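PDB 4N1Y: estrogen receptor from Crassostrea gigas, which probably acts as a constitutively active nuclear receptor of the steroid hormone receptor family, regulating transcription without depending on estrogen. Local coordinates for residues V126-Q129 with M130-H134. Numbering follows the deposited sequence.
Sequences VSEQ and MMQNH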
ATOM      1  N   VAL B 126      -1.972  12.871  -0.821  1.00 35.02           N
ATOM      2  CA  VAL B 126      -1.149  12.452   0.292  1.00 41.21           C
ATOM      3  C   VAL B 126      -0.445  13.677   0.859  1.00 47.88           C
ATOM      4  O   VAL B 126      -0.394  13.852   2.081  1.00 51.74           O
ATOM      5  CB  VAL B 126      -0.116  11.375  -0.121  1.00 37.76           C
ATOM      6  CG1 VAL B 126       1.017  11.316   0.879  1.00 35.89           C
ATOM      7  CG2 VAL B 126      -0.781   9.998  -0.285  1.00 31.19           C
ATOM      8  N   SER B 127       0.068  14.534  -0.027  1.00 45.52           N
ATOM      9  CA  SER B 127       0.700  15.782   0.396  1.00 43.07           C
ATOM     10  C   SER B 127      -0.217  16.604   1.307  1.00 48.33           C
ATOM     11  O   SER B 127       0.189  17.032   2.396  1.00 44.36           O
ATOM     12  CB  SER B 127       1.102  16.620  -0.811  1.00 35.25           C
ATOM     13  OG  SER B 127       1.929  17.704  -0.417  1.00 41.72           O
ATOM     14  N   GLU B 128      -1.470  16.755   0.887  1.00 43.49           N
ATOM     15  CA  GLU B 128      -2.439  17.495   1.665  1.00 34.22           C
ATOM     16  C   GLU B 128      -2.667  16.870   3.035  1.00 40.32           C
ATOM     17  O   GLU B 128      -2.829  17.577   4.036  1.00 42.91           O
ATOM     18  CB  GLU B 128      -3.776  17.554   0.947  1.00 36.26           C
ATOM     19  CG  GLU B 128      -4.653  18.662   1.483  1.00 50.14           C
ATOM     20  CD  GLU B 128      -6.080  18.544   1.024  1.00 64.71           C
ATOM     21  OE1 GLU B 128      -6.331  17.791   0.060  1.00 72.29           O
ATOM     22  OE2 GLU B 128      -6.950  19.207   1.633  1.00 69.12           O
ATOM     23  N   GLN B 129      -2.673  15.544   3.083  1.00 35.21           N
ATOM     24  CA  GLN B 129      -2.857  14.864   4.347  1.00 42.29           C
ATOM     25  C   GLN B 129      -1.687  15.108   5.279  1.00 45.84           C
ATOM     26  O   GLN B 129      -1.882  15.298   6.485  1.00 47.11           O
ATOM     27  CB  GLN B 129      -3.060  13.379   4.128  1.00 44.01           C
ATOM     28  CG  GLN B 129      -4.294  13.097   3.336  1.00 47.29           C
ATOM     29  CD  GLN B 129      -5.526  13.597   4.019  1.00 49.90           C
ATOM     30  OE1 GLN B 129      -5.662  13.477   5.234  1.00 56.30           O
ATOM     31  NE2 GLN B 129      -6.440  14.178   3.245  1.00 58.93           N
ATOM     32  N   MET B 130      -0.482  15.143   4.720  1.00 42.53           N
ATOM     33  CA  MET B 130       0.701  15.428   5.525  1.00 44.54           C
ATOM     34  C   MET B 130       0.600  16.829   6.107  1.00 46.36           C
ATOM     35  O   MET B 130       0.940  17.062   7.271  1.00 47.06           O
ATOM     36  CB  MET B 130       1.972  15.287   4.705  1.00 38.63           C
ATOM     37  CG  MET B 130       2.210  13.892   4.149  1.00 37.98           C
ATOM     38  SD  MET B 130       3.660  13.955   3.067  1.00 49.01           S
ATOM     39  CE  MET B 130       4.258  12.276   3.122  1.00 37.42           C
ATOM     40  N   MET B 131       0.167  17.765   5.271  1.00 43.52           N
ATOM     41  CA  MET B 131      -0.054  19.142   5.698  1.00 39.82           C
ATOM     42  C   MET B 131      -1.063  19.174   6.832  1.00 43.63           C
ATOM     43  O   MET B 131      -0.869  19.844   7.831  1.00 48.64           O
ATOM     44  CB  MET B 131      -0.540  20.012   4.529  1.00 36.71           C
ATOM     45  CG  MET B 131      -0.861  21.436   4.930  1.00 45.12           C
ATOM     46  SD  MET B 131      -1.809  22.370   3.712  1.00 66.50           S
ATOM     47  CE  MET B 131      -3.412  21.570   3.881  1.00 58.49           C
ATOM     48  N   GLN B 132      -2.158  18.452   6.654  1.00 51.46           N
ATOM     49  CA  GLN B 132      -3.213  18.429   7.648  1.00 52.94           C
ATOM     50  C   GLN B 132      -2.792  17.760   8.957  1.00 57.49           C
ATOM     51  O   GLN B 132      -3.278  18.123  10.020  1.00 63.26           O
ATOM     52  CB  GLN B 132      -4.439  17.729   7.072  1.00 63.94           C
ATOM     53  CG  GLN B 132      -5.158  18.560   6.019  1.00 84.02           C
ATOM     54  CD  GLN B 132      -6.483  17.957   5.609  1.00 91.66           C
ATOM     55  OE1 GLN B 132      -6.550  16.796   5.199  1.00 95.18           O
ATOM     56  NE2 GLN B 132      -7.546  18.743   5.711  1.00 91.92           N
ATOM     57  N   ASN B 133      -1.883  16.789   8.883  1.00 53.20           N
ATOM     58  CA  ASN B 133      -1.396  16.118  10.084  1.00 47.23           C
ATOM     59  C   ASN B 133      -0.176  16.776  10.709  1.00 47.46           C
ATOM     60  O   ASN B 133       0.444  16.214  11.611  1.00 43.68           O
ATOM     61  CB  ASN B 133      -1.084  14.670   9.780  1.00 50.82           C
ATOM     62  CG  ASN B 133      -2.322  13.851   9.643  1.00 65.28           C
ATOM     63  OD1 ASN B 133      -3.006  13.583  10.631  1.00 71.83           O
ATOM     64  ND2 ASN B 133      -2.638  13.450   8.415  1.00 65.60           N
ATOM     65  N   HIS B 134       0.176  17.952  10.198  1.00 46.07           N
ATOM     66  CA  HIS B 134       1.270  18.755  10.730  1.00 47.09           C
ATOM     67  C   HIS B 134       2.534  17.932  10.893  1.00 54.54           C
ATOM     68  O   HIS B 134       3.182  17.957  11.940  1.00 59.02           O
ATOM     69  CB  HIS B 134       0.851  19.381  12.047  1.00 42.49           C
ATOM     70  CG  HIS B 134      -0.309  20.313  11.906  1.00 56.02           C
ATOM     71  ND1 HIS B 134      -0.188  21.577  11.373  1.00 61.83           N
ATOM     72  CD2 HIS B 134      -1.622  20.150  12.197  1.00 61.44           C
ATOM     73  CE1 HIS B 134      -1.373  22.162  11.361  1.00 65.66           C
ATOM     74  NE2 HIS B 134      -2.259  21.318  11.857  1.00 65.92           N
TER
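With CG anti to the carbonyl carbon (chi1 -75°), Asn-133 swings its amide back to the carbonyl of Gln-129, while Gln-132, staggered alike and then extended, lies beside the bent side chain of Gln-129. Gln-129 and Gln-132 lie in the last turn of helix 117-132 of the ligand-binding domain, and Asn-133 is the first to leave helical phi/psi, within a closing Schellman motif: His-134, at positive phi, sends its N to Met-131 O (3.2 Å). Two donors grip Gln-129 O from opposite faces of its carbonyl plane: Asn-133 N at 2.8 Å, and Asn-133 ND2, also at 2.8 Å but well above the plane, with a bent N-H...O angle of 134°. The amides of Gln-129 and Gln-132 are turned 77° apart, Gln-129 NE2 lying 3.3 Å from Gln-132 OE1. An alanine in place of Gln-132 would probably leave the Gln-129 amide freer to turn and strip packing from Arg-155 of the second subunit. Arg-155 of that subunit also forms a salt bridge with Glu-128, so this outer face meets the partner chain. On the inner face Met-130 packs against Leu-84 and Leu-194, and its CE lies 4.1 Å from Val-126 CG1.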